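Local coordinates for protein sulfate adenylyltransferase, adenylylsulfate kinase (PDB 3CR8) that probably makes activated sulfate as an APS kinase, phosphorylating adenosine 5'-phosphosulfate with ATP to give 3'-phosphoadenylyl sulfate and ADP, at residues Ala388-Leu393 against Val530-Leu534. Numbering follows the deposited sequence.
Sequences ALAARL and VQQIL
In the P-loop kinase fold of the APS kinase domain, helix 380-394, whose first turn belongs to the predicted ATP-binding loop, packs against the late helix 526-540 beside the parallel sheet. Both segments are helical (R392 N to A388 O 3.1 Å, L534 N to V530 O 2.9 Å); their axes cross at -54°, 10.3 Å apart, with L389 and V530 in register, CA to CA 5.9 Å. V530 (t) directs CA-to-CB toward the partner: CG2 lies 3.6 Å from the small A388 CB, CG1 3.7 Å from R392 CG. Q531 starts away but its end returns, OE1 4.1 Å from R392 NH1, while NE2 hydrogen-bonds A227 O of a second subunit. I533 (chi1 p), three residues after V530, sets CD1 3.5 Å from L389 CG (chi1 t, chi2 -118°); both apolar chains suit the buried side at F374. L534 (m, t) diverges: CD2 reaches L389 CD2 (4.0 Å) and L393 CD2 (3.8 Å); CD1 sits over a guanidinium face of partly exposed R392 (m, m), 3.3 Å from NH1.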
loop_
_atom_site.group_PDB
_atom_site.type_symbol
_atom_site.label_atom_id
_atom_site.label_comp_id
_atom_site.label_asym_id
_atom_site.label_seq_id
_atom_site.Cartn_x
_atom_site.Cartn_y
_atom_site.Cartn_z
ATOM N N ALA A 388 11.813 -28.183 -30.631
ATOM C CA ALA A 388 11.604 -26.766 -30.889
ATOM C C ALA A 388 10.600 -26.185 -29.887
ATOM O O ALA A 388 10.832 -25.114 -29.328
ATOM C CB ALA A 388 11.139 -26.542 -32.328
ATOM N N LEU A 389 9.499 -26.901 -29.657
ATOM C CA LEU A 389 8.439 -26.430 -28.785
ATOM C C LEU A 389 8.999 -26.225 -27.366
ATOM O O LEU A 389 8.674 -25.248 -26.697
ATOM C CB LEU A 389 7.271 -27.420 -28.824
ATOM C CG LEU A 389 5.893 -26.999 -28.337
ATOM C CD1 LEU A 389 5.481 -27.862 -27.165
ATOM C CD2 LEU A 389 5.818 -25.479 -28.026
ATOM N N ALA A 390 9.863 -27.138 -26.931
ATOM C CA ALA A 390 10.551 -27.021 -25.652
ATOM C C ALA A 390 11.354 -25.719 -25.570
ATOM O O ALA A 390 11.256 -24.989 -24.602
ATOM C CB ALA A 390 11.475 -28.226 -25.440
ATOM N N ALA A 391 12.169 -25.443 -26.579
ATOM C CA ALA A 391 12.991 -24.239 -26.587
ATOM C C ALA A 391 12.111 -22.997 -26.376
ATOM O O ALA A 391 12.395 -22.164 -25.527
ATOM C CB ALA A 391 13.766 -24.127 -27.893
ATOM N N ARG A 392 11.038 -22.881 -27.154
ATOM C CA ARG A 392 10.134 -21.751 -27.046
ATOM C C ARG A 392 9.575 -21.617 -25.639
ATOM O O ARG A 392 9.661 -20.535 -25.038
ATOM C CB ARG A 392 8.972 -21.905 -28.014
ATOM C CG ARG A 392 9.343 -21.792 -29.456
ATOM C CD ARG A 392 9.857 -20.396 -29.762
ATOM N NE ARG A 392 9.184 -19.384 -28.963
ATOM C CZ ARG A 392 8.253 -18.555 -29.427
ATOM N NH1 ARG A 392 7.878 -18.607 -30.705
ATOM N NH2 ARG A 392 7.701 -17.662 -28.604
ATOM N N LEU A 393 8.988 -22.706 -25.132
ATOM C CA LEU A 393 8.356 -22.682 -23.832
ATOM C C LEU A 393 9.359 -22.278 -22.752
ATOM O O LEU A 393 8.975 -21.732 -21.718
ATOM C CB LEU A 393 7.704 -24.014 -23.522
ATOM C CG LEU A 393 6.525 -24.209 -24.451
ATOM C CD1 LEU A 393 5.715 -25.458 -24.124
ATOM C CD2 LEU A 393 5.652 -22.982 -24.400
ATOM N N VAL A 530 5.476 -24.894 -35.052
ATOM C CA VAL A 530 5.680 -24.481 -33.669
ATOM C C VAL A 530 4.698 -23.379 -33.248
ATOM O O VAL A 530 3.987 -23.495 -32.221
ATOM C CB VAL A 530 7.122 -24.010 -33.458
ATOM C CG1 VAL A 530 7.242 -23.190 -32.186
ATOM C CG2 VAL A 530 8.022 -25.189 -33.368
ATOM N N GLN A 531 4.659 -22.324 -34.067
ATOM C CA GLN A 531 3.733 -21.208 -33.885
ATOM C C GLN A 531 2.315 -21.712 -33.770
ATOM O O GLN A 531 1.589 -21.314 -32.863
ATOM C CB GLN A 531 3.836 -20.239 -35.055
ATOM C CG GLN A 531 3.093 -18.959 -34.845
ATOM C CD GLN A 531 3.449 -18.312 -33.540
ATOM O OE1 GLN A 531 4.574 -18.451 -33.056
ATOM N NE2 GLN A 531 2.497 -17.589 -32.960
ATOM N N GLN A 532 1.943 -22.600 -34.687
ATOM C CA GLN A 532 0.597 -23.138 -34.735
ATOM C C GLN A 532 0.219 -23.814 -33.421
ATOM O O GLN A 532 -0.949 -23.797 -33.023
ATOM C CB GLN A 532 0.431 -24.083 -35.922
ATOM C CG GLN A 532 -1.016 -24.542 -36.165
ATOM C CD GLN A 532 -1.998 -23.392 -36.438
ATOM O OE1 GLN A 532 -1.721 -22.503 -37.245
ATOM N NE2 GLN A 532 -3.156 -23.419 -35.770
ATOM N N ILE A 533 1.204 -24.382 -32.729
ATOM C CA ILE A 533 0.892 -24.958 -31.431
ATOM C C ILE A 533 0.982 -23.917 -30.294
ATOM O O ILE A 533 0.265 -24.029 -29.287
ATOM C CB ILE A 533 1.623 -26.320 -31.123
ATOM C CG1 ILE A 533 3.104 -26.142 -30.830
ATOM C CG2 ILE A 533 1.510 -27.264 -32.279
ATOM C CD1 ILE A 533 3.915 -27.361 -31.245
ATOM N N LEU A 534 1.810 -22.887 -30.445
ATOM C CA LEU A 534 1.786 -21.840 -29.423
ATOM C C LEU A 534 0.422 -21.175 -29.464
ATOM O O LEU A 534 -0.116 -20.761 -28.440
ATOM C CB LEU A 534 2.919 -20.823 -29.586
ATOM C CG LEU A 534 4.278 -21.454 -29.255
ATOM C CD1 LEU A 534 5.445 -20.634 -29.775
ATOM C CD2 LEU A 534 4.417 -21.713 -27.760
#